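Local coordinates for trichothecene 15-O-acetyltransferase TRI3 (Fusarium sporotrichioides, PDB 3FOT), which transfers an acetyl group to the 15-hydroxyl of trichothecene intermediates such as 15-deacetylcalonectrin in the fungal biosynthesis of T-2 toxin, at residues A117-W120 with A121-C124; N73-E76 with M77-A81. All coordinates share one frame; numbering follows the deposited sequence.

Contact 1 of 2, residues A117-W120 with A121-C124; sequences ARDW and ARGC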
ATOM      1  N   ALA A 117     -11.312 -16.525 -19.774  1.00 16.09           N
ATOM      2  CA  ALA A 117     -10.134 -16.207 -18.961  1.00 15.13           C
ATOM      3  C   ALA A 117      -9.116 -15.406 -19.768  1.00 15.51           C
ATOM      4  O   ALA A 117      -8.559 -14.416 -19.297  1.00 14.70           O
ATOM      5  CB  ALA A 117      -9.484 -17.483 -18.449  1.00 15.54           C
ATOM      6  N   ARG A 118      -8.861 -15.852 -20.996  1.00 15.13           N
ATOM      7  CA  ARG A 118      -7.928 -15.150 -21.851  1.00 15.66           C
ATOM      8  C   ARG A 118      -8.440 -13.755 -22.199  1.00 15.13           C
ATOM      9  O   ARG A 118      -7.664 -12.799 -22.215  1.00 13.74           O
ATOM     10  CB  ARG A 118      -7.636 -15.998 -23.099  1.00 15.53           C
ATOM     11  CG  ARG A 118      -6.795 -17.221 -22.792  1.00 17.73           C
ATOM     12  CD  ARG A 118      -6.332 -17.960 -24.066  1.00 18.27           C
ATOM     13  NE  ARG A 118      -7.426 -18.654 -24.741  1.00 24.28           N
ATOM     14  CZ  ARG A 118      -7.714 -19.948 -24.600  1.00 25.73           C
ATOM     15  NH1 ARG A 118      -8.733 -20.471 -25.276  1.00 26.17           N
ATOM     16  NH2 ARG A 118      -6.985 -20.726 -23.805  1.00 27.80           N
ATOM     17  N   ASP A 119      -9.747 -13.626 -22.456  1.00 14.29           N
ATOM     18  CA  ASP A 119     -10.364 -12.320 -22.696  1.00 14.72           C
ATOM     19  C   ASP A 119     -10.159 -11.408 -21.496  1.00 13.36           C
ATOM     20  O   ASP A 119      -9.842 -10.235 -21.653  1.00 12.52           O
ATOM     21  CB  ASP A 119     -11.872 -12.444 -22.938  1.00 16.33           C
ATOM     22  CG  ASP A 119     -12.207 -13.121 -24.250  1.00 20.21           C
ATOM     23  OD1 ASP A 119     -11.307 -13.278 -25.091  1.00 22.35           O
ATOM     24  OD2 ASP A 119     -13.393 -13.473 -24.414  1.00 23.71           O
ATOM     25  N   TRP A 120     -10.368 -11.959 -20.298  1.00 12.14           N
ATOM     26  CA  TRP A 120     -10.181 -11.199 -19.070  1.00 11.74           C
ATOM     27  C   TRP A 120      -8.730 -10.665 -18.957  1.00 10.98           C
ATOM     28  O   TRP A 120      -8.527  -9.474 -18.717  1.00 11.69           O
ATOM     29  CB  TRP A 120     -10.554 -12.025 -17.816  1.00 10.94           C
ATOM     30  CG  TRP A 120      -9.998 -11.428 -16.538  1.00 10.78           C
ATOM     31  CD1 TRP A 120     -10.526 -10.403 -15.805  1.00 10.71           C
ATOM     32  CD2 TRP A 120      -8.757 -11.792 -15.893  1.00 11.33           C
ATOM     33  NE1 TRP A 120      -9.699 -10.113 -14.738  1.00 10.77           N
ATOM     34  CE2 TRP A 120      -8.618 -10.961 -14.757  1.00  9.69           C
ATOM     35  CE3 TRP A 120      -7.768 -12.748 -16.163  1.00  9.63           C
ATOM     36  CZ2 TRP A 120      -7.504 -11.033 -13.901  1.00 10.20           C
ATOM     37  CZ3 TRP A 120      -6.657 -12.847 -15.291  1.00  9.21           C
ATOM     38  CH2 TRP A 120      -6.540 -11.978 -14.174  1.00  8.76           C
ATOM     39  N   ALA A 121      -7.746 -11.546 -19.108  1.00 11.64           N
ATOM     40  CA  ALA A 121      -6.326 -11.136 -18.989  1.00 10.87           C
ATOM     41  C   ALA A 121      -5.928 -10.078 -20.035  1.00 11.92           C
ATOM     42  O   ALA A 121      -5.286  -9.077 -19.714  1.00 10.74           O
ATOM     43  CB  ALA A 121      -5.402 -12.374 -19.054  1.00 11.48           C
ATOM     44  N   ARG A 122      -6.359 -10.279 -21.285  1.00 13.26           N
ATOM     45  CA  ARG A 122      -6.119  -9.278 -22.329  1.00 14.34           C
ATOM     46  C   ARG A 122      -6.680  -7.907 -21.939  1.00 13.34           C
ATOM     47  O   ARG A 122      -6.050  -6.850 -22.183  1.00 13.18           O
ATOM     48  CB  ARG A 122      -6.718  -9.794 -23.645  1.00 14.74           C
ATOM     49  CG  ARG A 122      -6.642  -8.836 -24.820  1.00 18.16           C
ATOM     50  CD  ARG A 122      -7.427  -9.402 -26.017  1.00 18.02           C
ATOM     51  NE  ARG A 122      -7.228 -10.847 -26.132  1.00 23.95           N
ATOM     52  CZ  ARG A 122      -8.216 -11.732 -26.085  1.00 26.70           C
ATOM     53  NH1 ARG A 122      -9.482 -11.311 -25.979  1.00 27.77           N
ATOM     54  NH2 ARG A 122      -7.941 -13.028 -26.179  1.00 27.48           N
ATOM     55  N   GLY A 123      -7.855  -7.916 -21.302  1.00 11.97           N
ATOM     56  CA  GLY A 123      -8.525  -6.704 -20.846  1.00 12.48           C
ATOM     57  C   GLY A 123      -7.801  -5.944 -19.744  1.00 11.88           C
ATOM     58  O   GLY A 123      -8.086  -4.761 -19.525  1.00 11.92           O
ATOM     59  N   CYS A 124      -6.875  -6.624 -19.050  1.00 10.98           N
ATOM     60  CA  CYS A 124      -6.163  -6.032 -17.930  1.00 11.17           C
ATOM     61  C   CYS A 124      -4.769  -5.498 -18.267  1.00 10.73           C
ATOM     62  O   CYS A 124      -4.132  -4.886 -17.410  1.00 10.79           O
ATOM     63  CB  CYS A 124      -5.981  -7.060 -16.808  1.00 10.69           C
ATOM     64  SG  CYS A 124      -7.505  -7.549 -16.007  1.00 13.49           S
TER
HETATM   65  O   HOH W   1      -9.772 -14.957 -26.499  1.00 40.44           O

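Contact 2 of 2, residues N73-E76 with M77-A81; sequences NLKE and MFELA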
ATOM      1  N   ASN A  73       4.706  -7.623 -27.785  1.00  8.68           N
ATOM      2  CA  ASN A  73       5.053  -8.928 -27.243  1.00  8.74           C
ATOM      3  C   ASN A  73       5.189  -8.944 -25.714  1.00  8.50           C
ATOM      4  O   ASN A  73       4.915  -9.969 -25.087  1.00  8.74           O
ATOM      5  CB  ASN A  73       6.168  -9.678 -28.032  1.00  9.63           C
ATOM      6  CG  ASN A  73       7.566  -9.120 -27.808  1.00 10.00           C
ATOM      7  OD1 ASN A  73       7.831  -8.390 -26.866  1.00  8.99           O
ATOM      8  ND2 ASN A  73       8.496  -9.504 -28.701  1.00 10.24           N
ATOM      9  N   LEU A  74       5.493  -7.781 -25.110  1.00  8.39           N
ATOM     10  CA  LEU A  74       5.479  -7.686 -23.642  1.00  8.61           C
ATOM     11  C   LEU A  74       4.062  -7.848 -23.102  1.00  8.66           C
ATOM     12  O   LEU A  74       3.831  -8.552 -22.106  1.00  8.12           O
ATOM     13  CB  LEU A  74       6.116  -6.378 -23.148  1.00  8.22           C
ATOM     14  CG  LEU A  74       7.654  -6.361 -23.226  1.00  9.70           C
ATOM     15  CD1 LEU A  74       8.215  -4.931 -23.058  1.00 12.36           C
ATOM     16  CD2 LEU A  74       8.250  -7.317 -22.170  1.00 11.54           C
ATOM     17  N   LYS A  75       3.103  -7.225 -23.785  1.00  8.49           N
ATOM     18  CA  LYS A  75       1.706  -7.354 -23.413  1.00  9.25           C
ATOM     19  C   LYS A  75       1.335  -8.825 -23.522  1.00  9.17           C
ATOM     20  O   LYS A  75       0.697  -9.383 -22.619  1.00  9.32           O
ATOM     21  CB  LYS A  75       0.831  -6.496 -24.322  1.00  8.78           C
ATOM     22  CG  LYS A  75      -0.682  -6.756 -24.170  1.00  8.67           C
ATOM     23  CD  LYS A  75      -1.490  -5.567 -24.705  1.00 10.42           C
ATOM     24  CE  LYS A  75      -2.875  -5.994 -25.156  1.00 13.32           C
ATOM     25  NZ  LYS A  75      -3.768  -6.490 -24.074  1.00 12.03           N
ATOM     26  N   GLU A  76       1.756  -9.476 -24.601  1.00  9.26           N
ATOM     27  CA  GLU A  76       1.399 -10.904 -24.760  1.00 10.97           C
ATOM     28  C   GLU A  76       1.945 -11.744 -23.594  1.00 10.81           C
ATOM     29  O   GLU A  76       1.235 -12.585 -23.013  1.00 10.21           O
ATOM     30  CB  GLU A  76       1.871 -11.437 -26.124  1.00 10.47           C
ATOM     31  CG  GLU A  76       1.445 -12.878 -26.351  1.00 13.43           C
ATOM     32  CD  GLU A  76       2.105 -13.556 -27.562  1.00 15.98           C
ATOM     33  OE1 GLU A  76       3.045 -12.992 -28.164  1.00 18.52           O
ATOM     34  OE2 GLU A  76       1.664 -14.691 -27.864  1.00 20.49           O
ATOM     35  N   MET A  77       3.212 -11.514 -23.239  1.00 10.41           N
ATOM     36  CA  MET A  77       3.867 -12.262 -22.140  1.00 11.40           C
ATOM     37  C   MET A  77       3.199 -11.978 -20.781  1.00  9.79           C
ATOM     38  O   MET A  77       3.013 -12.882 -19.957  1.00  9.76           O
ATOM     39  CB  MET A  77       5.358 -11.901 -22.075  1.00 11.64           C
ATOM     40  CG  MET A  77       6.183 -12.290 -23.330  1.00 13.98           C
ATOM     41  SD  MET A  77       7.766 -11.417 -23.237  1.00 20.35           S
ATOM     42  CE  MET A  77       8.161 -11.094 -24.920  1.00 18.26           C
ATOM     43  N   PHE A  78       2.823 -10.726 -20.548  1.00  8.94           N
ATOM     44  CA  PHE A  78       2.187 -10.380 -19.260  1.00  8.84           C
ATOM     45  C   PHE A  78       0.753 -10.890 -19.175  1.00  8.82           C
ATOM     46  O   PHE A  78       0.234 -11.142 -18.095  1.00  9.02           O
ATOM     47  CB  PHE A  78       2.266  -8.878 -19.006  1.00  8.69           C
ATOM     48  CG  PHE A  78       3.522  -8.479 -18.299  1.00  8.58           C
ATOM     49  CD1 PHE A  78       3.682  -8.739 -16.932  1.00 10.88           C
ATOM     50  CD2 PHE A  78       4.558  -7.889 -18.987  1.00  7.80           C
ATOM     51  CE1 PHE A  78       4.878  -8.387 -16.277  1.00 10.69           C
ATOM     52  CE2 PHE A  78       5.753  -7.538 -18.357  1.00  9.73           C
ATOM     53  CZ  PHE A  78       5.913  -7.772 -17.005  1.00  9.89           C
ATOM     54  N   GLU A  79       0.104 -11.050 -20.318  1.00  9.44           N
ATOM     55  CA  GLU A  79      -1.222 -11.680 -20.326  1.00  8.70           C
ATOM     56  C   GLU A  79      -1.097 -13.131 -19.860  1.00  8.97           C
ATOM     57  O   GLU A  79      -1.884 -13.611 -19.034  1.00  8.82           O
ATOM     58  CB  GLU A  79      -1.836 -11.620 -21.724  1.00  9.15           C
ATOM     59  CG  GLU A  79      -2.353 -10.231 -22.123  1.00  9.38           C
ATOM     60  CD  GLU A  79      -2.714 -10.213 -23.601  1.00 14.39           C
ATOM     61  OE1 GLU A  79      -2.708 -11.295 -24.220  1.00 19.07           O
ATOM     62  OE2 GLU A  79      -3.004  -9.136 -24.151  1.00 12.93           O
ATOM     63  N   LEU A  80      -0.096 -13.822 -20.387  1.00  9.47           N
ATOM     64  CA  LEU A  80       0.193 -15.214 -20.012  1.00  9.58           C
ATOM     65  C   LEU A  80       0.556 -15.324 -18.517  1.00  9.04           C
ATOM     66  O   LEU A  80       0.010 -16.158 -17.800  1.00  9.11           O
ATOM     67  CB  LEU A  80       1.303 -15.769 -20.912  1.00 10.16           C
ATOM     68  CG  LEU A  80       0.858 -15.964 -22.371  1.00 11.32           C
ATOM     69  CD1 LEU A  80       2.073 -16.248 -23.244  1.00 13.43           C
ATOM     70  CD2 LEU A  80      -0.152 -17.095 -22.486  1.00 14.56           C
ATOM     71  N   ALA A  81       1.453 -14.457 -18.054  1.00  7.98           N
ATOM     72  CA  ALA A  81       1.810 -14.365 -16.658  1.00  7.54           C
ATOM     73  C   ALA A  81       0.598 -14.081 -15.769  1.00  8.35           C
ATOM     74  O   ALA A  81       0.482 -14.644 -14.686  1.00  9.15           O
ATOM     75  CB  ALA A  81       2.895 -13.281 -16.460  1.00  7.85           C
TER
HETATM   76  O   HOH W   2      -1.261 -13.835 -24.440  1.00 26.30           O

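Contact 1 of 2, residues A117-W120 with A121-C124
Asp119 and Arg122, one helical turn apart, form a salt bridge in which Arg122 NH1 lies 2.8 Å from Asp119 OD1. The two side chains run alongside each other, but their flat ends are far from coplanar: carboxylate and guanidinium planes stand 63° apart, and NH1 meets OD1 from above the carboxylate plane. A water completes a small ring, donating to Asp119 OD1 and accepting from Arg122 NH2 at 2.7 Å; OD1 is thus gripped twice. Arg122 leaves the helix with CG trans to its own N, and a bend at chi3 (-39°) folds the guanidinium back toward Asp119.

Around the helix from this pair, Cys124 SG sits over one face of the Trp120 indole, 4.0 Å from the centroid of the five-membered ring and 28° off its normal. It is a sulfur-aromatic contact, displaced toward the rim, where SG is 3.6 Å from Trp120 NE1. Ala121 CB adds apolar contact with Trp120 CE3 at 3.8 Å. Behind these side chains, i-to-i+4 backbone bonds hold the helix, among them Arg122 N to Arg118 O at 3.0 Å.

Helix 114-124 packs against helix 71-88, whose Leu82 touches Trp120 and Cys124 while Arg86 makes a cation-pi contact with the indole; Cys124 hydrogen-bonds through its backbone to Leu159 of strand 158-163.

Contact 2 of 2, residues N73-E76 with M77-A81
Helix 71-88 carries an i-to-i+4 salt bridge on one flank, from Lys75 NZ to Glu79 OE2 at 2.8 Å, with the ammonium approaching OE2 nearly along its C-O bond. The two side chains cross at a slant. The lysine is stretched until its last torsion, where a bend (chi4 65°) turns NZ onto the carboxylate; NZ also donates to Ile125 O, so it ties the helix to strand 125-129. The other carboxylate oxygen, Glu79 OE1, takes a 2.9 Å bond from a water that also donates to Glu76 O.

Residues four apart stand on the same side of an alpha-helix, about one turn from each other, which lets Lys75 reach Glu79; the backbone bonds follow the same spacing, for example Phe78 N to Leu74 O at 2.9 Å. On another flank Asn73 and Met77 run next to each other in the same direction, and the methyl Met77 CE comes within 3.3 Å of Asn73 OD1. Asn73 is held by the residues just ahead of the helix: OD1 accepts from Thr70 N and ND2 donates to Leu68 O. Leu74 CD2 approaches Met77 SD at 4.3 Å. Phe78 turns its ring edge to Leu74 O, which lies 3.3 Å from Phe78 CD2, and also packs on Val205 of helix 191-205 and Leu159 of strand 158-163.

Overall arrangement
Contact 2, on helix 71-88, precedes contact 1, on helix 114-124, along the chain, and their centres are 11 Å apart. They meet directly where the salt-bridged flank of contact 2 faces residues Ala121 and Arg122 of contact 1: Lys75 NZ is 3.0 Å from Arg122 O, Glu79 OE2 is 3.6 Å from Arg122 CA, and Glu79 O is 3.7 Å from Ala121 CB. Each contact centre lies about 25 Å from the centre of the chain, and both are away from His414, which binds 15-deacetylcalonectrin. Glycerol lies near Trp120 and Met77, and a sulfate near Lys75; all probably come from the crystallisation liquor. Their direct contacts join the two helices, and nothing here places either contact at the substrate site.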